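Local coordinates for protein alanine racemase, biosynthetic (Pseudomonas aeruginosa PAO1, PDB 6A2F) that belongs to the alanine racemase family, pyridoxal phosphate enzymes that join a TIM-barrel N-terminal domain to a largely beta C-terminal domain, at residues P117-L122 with V151-L156; G267-G272 with L305-S310. One frame throughout, in Å; residues are numbered along the deposited sequence.

Contact 1: P117-L122 with V151-L156; sequences PLNVWL and VRELNL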
ATOM      1  N   PRO A 117      11.907  36.795   0.912  1.00 17.15           N
ATOM      2  CA  PRO A 117      11.684  36.278   2.262  1.00 16.08           C
ATOM      3  C   PRO A 117      10.498  35.309   2.290  1.00 15.12           C
ATOM      4  O   PRO A 117       9.532  35.488   1.553  1.00 14.95           O
ATOM      5  CB  PRO A 117      11.389  37.540   3.085  1.00 16.22           C
ATOM      6  CG  PRO A 117      10.893  38.538   2.097  1.00 16.40           C
ATOM      7  CD  PRO A 117      11.597  38.234   0.806  1.00 16.74           C
ATOM      8  N   LEU A 118      10.589  34.284   3.129  1.00 14.23           N
ATOM      9  CA  LEU A 118       9.540  33.274   3.224  1.00 13.47           C
ATOM     10  C   LEU A 118       9.077  33.103   4.671  1.00 13.09           C
ATOM     11  O   LEU A 118       9.799  33.464   5.609  1.00 12.94           O
ATOM     12  CB  LEU A 118      10.040  31.939   2.656  1.00 13.14           C
ATOM     13  CG  LEU A 118      10.431  31.867   1.173  1.00 12.96           C
ATOM     14  CD1 LEU A 118      11.256  30.618   0.922  1.00 12.88           C
ATOM     15  CD2 LEU A 118       9.219  31.898   0.252  1.00 12.84           C
ATOM     16  N   ASN A 119       7.872  32.568   4.850  1.00 12.57           N
ATOM     17  CA  ASN A 119       7.392  32.243   6.189  1.00 12.39           C
ATOM     18  C   ASN A 119       8.152  31.025   6.700  1.00 12.30           C
ATOM     19  O   ASN A 119       8.280  30.018   5.996  1.00 12.22           O
ATOM     20  CB  ASN A 119       5.884  31.988   6.206  1.00 12.19           C
ATOM     21  CG  ASN A 119       5.082  33.179   5.719  1.00 12.02           C
ATOM     22  OD1 ASN A 119       5.472  34.332   5.898  1.00 11.77           O
ATOM     23  ND2 ASN A 119       3.948  32.897   5.101  1.00 12.14           N
ATOM     24  N   VAL A 120       8.676  31.148   7.916  1.00 12.11           N
ATOM     25  CA  VAL A 120       9.478  30.109   8.543  1.00 11.93           C
ATOM     26  C   VAL A 120       8.780  29.640   9.819  1.00 11.90           C
ATOM     27  O   VAL A 120       8.442  30.451  10.687  1.00 11.87           O
ATOM     28  CB  VAL A 120      10.905  30.615   8.866  1.00 11.94           C
ATOM     29  CG1 VAL A 120      11.689  29.569   9.646  1.00 11.95           C
ATOM     30  CG2 VAL A 120      11.651  30.986   7.589  1.00 11.93           C
ATOM     31  N   TRP A 121       8.549  28.332   9.906  1.00 11.75           N
ATOM     32  CA  TRP A 121       7.980  27.704  11.094  1.00 11.67           C
ATOM     33  C   TRP A 121       9.072  26.893  11.779  1.00 11.87           C
ATOM     34  O   TRP A 121       9.595  25.929  11.208  1.00 11.85           O
ATOM     35  CB  TRP A 121       6.817  26.781  10.715  1.00 11.48           C
ATOM     36  CG  TRP A 121       5.644  27.476  10.074  1.00 11.32           C
ATOM     37  CD1 TRP A 121       5.582  27.990   8.808  1.00 11.19           C
ATOM     38  CD2 TRP A 121       4.358  27.715  10.668  1.00 11.22           C
ATOM     39  NE1 TRP A 121       4.343  28.541   8.579  1.00 11.13           N
ATOM     40  CE2 TRP A 121       3.570  28.383   9.700  1.00 11.20           C
ATOM     41  CE3 TRP A 121       3.795  27.433  11.922  1.00 11.15           C
ATOM     42  CZ2 TRP A 121       2.247  28.779   9.951  1.00 11.15           C
ATOM     43  CZ3 TRP A 121       2.476  27.830  12.171  1.00 11.07           C
ATOM     44  CH2 TRP A 121       1.719  28.488  11.186  1.00 11.10           C
ATOM     45  N   LEU A 122       9.430  27.301  12.992  1.00 11.99           N
ATOM     46  CA  LEU A 122      10.414  26.587  13.790  1.00 12.05           C
ATOM     47  C   LEU A 122       9.711  25.456  14.510  1.00 12.23           C
ATOM     48  O   LEU A 122       8.693  25.674  15.173  1.00 12.28           O
ATOM     49  CB  LEU A 122      11.081  27.521  14.811  1.00 12.03           C
ATOM     50  CG  LEU A 122      12.082  28.571  14.328  1.00 11.98           C
ATOM     51  CD1 LEU A 122      12.466  29.500  15.469  1.00 12.05           C
ATOM     52  CD2 LEU A 122      13.322  27.908  13.746  1.00 12.05           C
ATOM     53  N   VAL A 151      13.589  35.893   6.224  1.00 12.08           N
ATOM     54  CA  VAL A 151      12.440  35.426   6.976  1.00 11.94           C
ATOM     55  C   VAL A 151      11.326  36.453   6.947  1.00 12.03           C
ATOM     56  O   VAL A 151      11.538  37.612   7.264  1.00 11.98           O
ATOM     57  CB  VAL A 151      12.800  35.153   8.446  1.00 11.84           C
ATOM     58  CG1 VAL A 151      11.560  34.776   9.231  1.00 11.79           C
ATOM     59  CG2 VAL A 151      13.864  34.077   8.559  1.00 11.74           C
ATOM     60  N   ARG A 152      10.138  36.035   6.539  1.00 12.03           N
ATOM     61  CA  ARG A 152       9.025  36.953   6.521  1.00 11.95           C
ATOM     62  C   ARG A 152       8.224  36.777   7.804  1.00 11.85           C
ATOM     63  O   ARG A 152       8.083  37.692   8.591  1.00 11.97           O
ATOM     64  CB  ARG A 152       8.157  36.669   5.302  1.00 12.01           C
ATOM     65  CG  ARG A 152       6.936  37.550   5.174  1.00 12.07           C
ATOM     66  CD  ARG A 152       6.080  37.086   4.013  1.00 12.17           C
ATOM     67  NE  ARG A 152       4.851  37.855   3.908  1.00 12.20           N
ATOM     68  CZ  ARG A 152       3.757  37.607   4.613  1.00 12.21           C
ATOM     69  NH1 ARG A 152       2.689  38.362   4.456  1.00 12.27           N
ATOM     70  NH2 ARG A 152       3.738  36.610   5.477  1.00 12.08           N
ATOM     71  N   GLU A 153       7.803  35.557   8.066  1.00 11.63           N
ATOM     72  CA  GLU A 153       7.047  35.263   9.260  1.00 11.42           C
ATOM     73  C   GLU A 153       7.854  34.288  10.061  1.00 11.31           C
ATOM     74  O   GLU A 153       8.372  33.334   9.511  1.00 11.34           O
ATOM     75  CB  GLU A 153       5.735  34.564   8.914  1.00 11.36           C
ATOM     76  CG  GLU A 153       4.475  35.405   8.923  1.00 11.41           C
ATOM     77  CD  GLU A 153       3.237  34.571   8.649  1.00 11.50           C
ATOM     78  OE1 GLU A 153       3.350  33.342   8.593  1.00 11.51           O
ATOM     79  OE2 GLU A 153       2.145  35.131   8.487  1.00 11.53           O
ATOM     80  N   LEU A 154       8.025  34.553  11.343  1.00 11.17           N
ATOM     81  CA  LEU A 154       8.688  33.560  12.178  1.00 11.13           C
ATOM     82  C   LEU A 154       7.630  32.937  13.086  1.00 11.09           C
ATOM     83  O   LEU A 154       6.946  33.641  13.830  1.00 11.17           O
ATOM     84  CB  LEU A 154       9.856  34.155  12.970  1.00 11.07           C
ATOM     85  CG  LEU A 154      10.791  33.138  13.644  1.00 11.18           C
ATOM     86  CD1 LEU A 154      11.352  32.120  12.653  1.00 11.06           C
ATOM     87  CD2 LEU A 154      11.923  33.836  14.390  1.00 11.13           C
ATOM     88  N   ASN A 155       7.491  31.618  12.993  1.00 10.98           N
ATOM     89  CA  ASN A 155       6.365  30.904  13.587  1.00 10.98           C
ATOM     90  C   ASN A 155       6.806  29.736  14.466  1.00 11.00           C
ATOM     91  O   ASN A 155       7.976  29.338  14.443  1.00 11.08           O
ATOM     92  CB  ASN A 155       5.421  30.406  12.485  1.00 10.90           C
ATOM     93  CG  ASN A 155       4.879  31.531  11.622  1.00 10.93           C
ATOM     94  OD1 ASN A 155       4.778  32.677  12.060  1.00 10.97           O
ATOM     95  ND2 ASN A 155       4.526  31.208  10.387  1.00 10.86           N
ATOM     96  N   LEU A 156       5.868  29.200  15.245  1.00 10.91           N
ATOM     97  CA  LEU A 156       6.137  28.039  16.088  1.00 10.91           C
ATOM     98  C   LEU A 156       5.201  26.875  15.759  1.00 11.03           C
ATOM     99  O   LEU A 156       3.985  27.059  15.623  1.00 11.11           O
ATOM    100  CB  LEU A 156       6.044  28.405  17.574  1.00 10.74           C
ATOM    101  CG  LEU A 156       6.309  27.294  18.602  1.00 10.65           C
ATOM    102  CD1 LEU A 156       7.773  26.878  18.616  1.00 10.53           C
ATOM    103  CD2 LEU A 156       5.853  27.707  19.995  1.00 10.61           C
TER
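The tight part of this parallel strand pair lies toward L122 and L156, the loose part at exposed P117 and R152. On the tight side N155 lies across W121: its CB sits over the six-membered ring, 3.7 Å from the centroid in a CH-pi contact, and its ND2 hangs over the same face near the rim. An asparagine suits the place because that ND2 also reaches E153 OE1 at 3.0 Å, almost straight (177°) and in the amide plane, while R75 forms a salt bridge with the same carboxylate oxygen. W121 NE1 is hydrogen-bonded to D97. At the loose end R152, extended from CG to NE, offers NH2 in the guanidinium plane to a lone pair of N119 OD1, 2.9 Å away. The N119 amide stacks on the E153 carboxylate, their planes 20° apart. A beta bulge between L118 and V120 fits one extra residue into 151-156. On the other face V120 touches V151 (CG2 to CG2, 3.9 Å), and L154 CD1 reaches L122 CG at 4.0 Å. L122, L154 and L156 on this face pack on helix 135-145, the connection of this beta-alpha-beta unit, while strand 98-100 flanks 118-122 within the parallel barrel sheet.

Contact 2: G267-G272 with L305-S310; sequences GTVSCG and LAVDLS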
ATOM      1  N   GLY A 267     -17.693 -16.831  -1.086  1.00 18.92           N
ATOM      2  CA  GLY A 267     -17.620 -15.920  -2.227  1.00 17.95           C
ATOM      3  C   GLY A 267     -16.276 -15.233  -2.357  1.00 17.27           C
ATOM      4  O   GLY A 267     -15.675 -14.847  -1.360  1.00 17.36           O
ATOM      5  N   THR A 268     -15.809 -15.078  -3.594  1.00 16.54           N
ATOM      6  CA  THR A 268     -14.538 -14.410  -3.874  1.00 15.88           C
ATOM      7  C   THR A 268     -14.779 -12.978  -4.362  1.00 15.41           C
ATOM      8  O   THR A 268     -15.659 -12.733  -5.189  1.00 15.37           O
ATOM      9  CB  THR A 268     -13.695 -15.211  -4.892  1.00 15.91           C
ATOM     10  OG1 THR A 268     -13.554 -16.559  -4.430  1.00 15.87           O
ATOM     11  CG2 THR A 268     -12.298 -14.600  -5.079  1.00 15.80           C
ATOM     12  N   VAL A 269     -13.988 -12.044  -3.836  1.00 14.82           N
ATOM     13  CA  VAL A 269     -14.158 -10.615  -4.097  1.00 14.30           C
ATOM     14  C   VAL A 269     -12.974 -10.044  -4.884  1.00 13.99           C
ATOM     15  O   VAL A 269     -11.820 -10.443  -4.679  1.00 13.97           O
ATOM     16  CB  VAL A 269     -14.361  -9.835  -2.777  1.00 14.31           C
ATOM     17  CG1 VAL A 269     -14.434  -8.333  -3.016  1.00 14.20           C
ATOM     18  CG2 VAL A 269     -15.616 -10.317  -2.067  1.00 14.22           C
ATOM     19  N   SER A 270     -13.281  -9.104  -5.778  1.00 13.51           N
ATOM     20  CA  SER A 270     -12.293  -8.467  -6.646  1.00 13.03           C
ATOM     21  C   SER A 270     -11.510  -7.356  -5.937  1.00 12.76           C
ATOM     22  O   SER A 270     -11.517  -6.192  -6.364  1.00 12.64           O
ATOM     23  CB  SER A 270     -12.985  -7.925  -7.897  1.00 13.04           C
ATOM     24  OG  SER A 270     -14.095  -7.116  -7.543  1.00 12.98           O
ATOM     25  N   CYS A 271     -10.839  -7.728  -4.850  1.00 12.51           N
ATOM     26  CA  CYS A 271      -9.992  -6.813  -4.082  1.00 12.29           C
ATOM     27  C   CYS A 271      -8.967  -7.616  -3.301  1.00 12.03           C
ATOM     28  O   CYS A 271      -9.311  -8.613  -2.678  1.00 12.04           O
ATOM     29  CB  CYS A 271     -10.825  -5.952  -3.123  1.00 12.21           C
ATOM     30  SG  CYS A 271      -9.859  -4.731  -2.194  1.00 12.31           S
ATOM     31  N   GLY A 272      -7.713  -7.181  -3.342  1.00 11.85           N
ATOM     32  CA  GLY A 272      -6.633  -7.858  -2.626  1.00 11.66           C
ATOM     33  C   GLY A 272      -5.591  -6.893  -2.108  1.00 11.56           C
ATOM     34  O   GLY A 272      -5.748  -5.677  -2.235  1.00 11.51           O
ATOM     35  N   LEU A 305     -10.042 -11.606  -2.471  1.00 16.77           N
ATOM     36  CA  LEU A 305     -10.446 -11.749  -1.080  1.00 16.69           C
ATOM     37  C   LEU A 305     -11.643 -12.693  -1.021  1.00 16.69           C
ATOM     38  O   LEU A 305     -12.425 -12.772  -1.968  1.00 16.69           O
ATOM     39  CB  LEU A 305     -10.809 -10.389  -0.482  1.00 16.44           C
ATOM     40  CG  LEU A 305     -11.829 -10.389   0.659  1.00 16.23           C
ATOM     41  CD1 LEU A 305     -11.948  -9.003   1.274  1.00 15.90           C
ATOM     42  CD2 LEU A 305     -13.184 -10.885   0.178  1.00 16.11           C
ATOM     43  N   ALA A 306     -11.785 -13.405   0.090  1.00 16.81           N
ATOM     44  CA  ALA A 306     -12.894 -14.346   0.258  1.00 16.97           C
ATOM     45  C   ALA A 306     -13.757 -14.020   1.472  1.00 17.05           C
ATOM     46  O   ALA A 306     -13.253 -13.590   2.500  1.00 17.09           O
ATOM     47  CB  ALA A 306     -12.382 -15.776   0.330  1.00 16.75           C
ATOM     48  N   VAL A 307     -15.064 -14.220   1.338  1.00 17.43           N
ATOM     49  CA  VAL A 307     -16.005 -13.910   2.419  1.00 17.91           C
ATOM     50  C   VAL A 307     -16.944 -15.079   2.695  1.00 18.24           C
ATOM     51  O   VAL A 307     -17.298 -15.830   1.781  1.00 18.26           O
ATOM     52  CB  VAL A 307     -16.840 -12.640   2.128  1.00 17.89           C
ATOM     53  CG1 VAL A 307     -15.943 -11.411   2.071  1.00 17.92           C
ATOM     54  CG2 VAL A 307     -17.637 -12.784   0.836  1.00 17.93           C
ATOM     55  N   ASP A 308     -17.339 -15.224   3.959  1.00 18.51           N
ATOM     56  CA  ASP A 308     -18.293 -16.254   4.357  1.00 18.88           C
ATOM     57  C   ASP A 308     -19.720 -15.799   4.056  1.00 19.00           C
ATOM     58  O   ASP A 308     -20.242 -14.888   4.698  1.00 19.05           O
ATOM     59  CB  ASP A 308     -18.131 -16.597   5.844  1.00 18.83           C
ATOM     60  CG  ASP A 308     -18.921 -17.831   6.254  1.00 18.85           C
ATOM     61  OD1 ASP A 308     -19.728 -18.327   5.440  1.00 19.02           O
ATOM     62  OD2 ASP A 308     -18.733 -18.307   7.397  1.00 18.78           O
ATOM     63  N   LEU A 309     -20.344 -16.442   3.078  1.00 19.56           N
ATOM     64  CA  LEU A 309     -21.689 -16.065   2.644  1.00 20.28           C
ATOM     65  C   LEU A 309     -22.772 -17.054   3.089  1.00 20.85           C
ATOM     66  O   LEU A 309     -23.883 -17.052   2.550  1.00 20.49           O
ATOM     67  CB  LEU A 309     -21.719 -15.878   1.124  1.00 20.00           C
ATOM     68  CG  LEU A 309     -21.011 -14.647   0.557  1.00 19.87           C
ATOM     69  CD1 LEU A 309     -20.928 -14.752  -0.952  1.00 19.88           C
ATOM     70  CD2 LEU A 309     -21.713 -13.358   0.957  1.00 19.85           C
ATOM     71  N   SER A 310     -22.444 -17.876   4.087  1.00 21.85           N
ATOM     72  CA  SER A 310     -23.343 -18.928   4.580  1.00 23.00           C
ATOM     73  C   SER A 310     -24.682 -18.419   5.125  1.00 23.81           C
ATOM     74  O   SER A 310     -25.696 -19.098   4.990  1.00 24.18           O
ATOM     75  CB  SER A 310     -22.642 -19.772   5.642  1.00 22.92           C
ATOM     76  OG  SER A 310     -21.498 -20.410   5.101  1.00 23.35           O
TER
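The flat groups here are the carboxylate of D308 and the peptide planes of two strands. D308 OD1 takes two donors: S310 OG at 2.8 Å on the syn lone pair, the side of the other oxygen, and S310 N from 35° above the carboxylate plane. The backbone bond makes an Asx turn, a role for which the short acid is well suited, and it closes the strand 305-308; S310 OG is also hydrogen-bonded to R265 N. Among the peptide planes, V269 N approaches L305 O at 2.5 Å, a short bond lying in the carbonyl plane, and L305 N returns to a lone pair of V269 O. G267 and V307 form the next hydrogen-bonded pair, with V307 N meeting G267 O at 2.8 Å nearly along the C=O axis. The strands are thus antiparallel, crossing at 143°, and belong to the mixed, mostly antiparallel sheet of the C-terminal domain, with 292-296 beyond 305-308 and 234-246 beyond 264-269. On the face carrying V269, L305 and V307, the side chains of V269 and L305 lie alongside each other, so that L305 CD2 presses against V269 CB at 3.3 Å. Lacking a side chain, G267 lets L309 CD1 close to 3.7 Å from its CA, and L309 itself packs on L240 and L243. The other face carries T268 and A306, and R130 of the second subunit packs on both; short side chains there are consistent with room for an arginine from the partner. Past V269 the chain bends in an inverse gamma turn centred on S270, whose OG is hydrogen-bonded to Q239 N and P3 O.

How the contacts relate
Contacts 1 and 2 lie on opposite sides of the chain's centre, their centres 52 Å apart and their nearest atoms about 37 Å apart. Contact 1 closes before contact 2 opens, one in the N-terminal barrel domain, the other in the C-terminal domain. Contact 2 adjoins one D-lysine pocket; contact 1 is linked to the other by chain order. The strand 305-308 directly follows S301, M302, D303 and M304, and the segment 267-272 runs straight into Y273, all lining one pocket; the T268 side chain lies about 8 Å from that ligand. R130 follows the strand of contact 1 and lines the other pocket with K34 and Y342; its copy in the second subunit packs on contact 2.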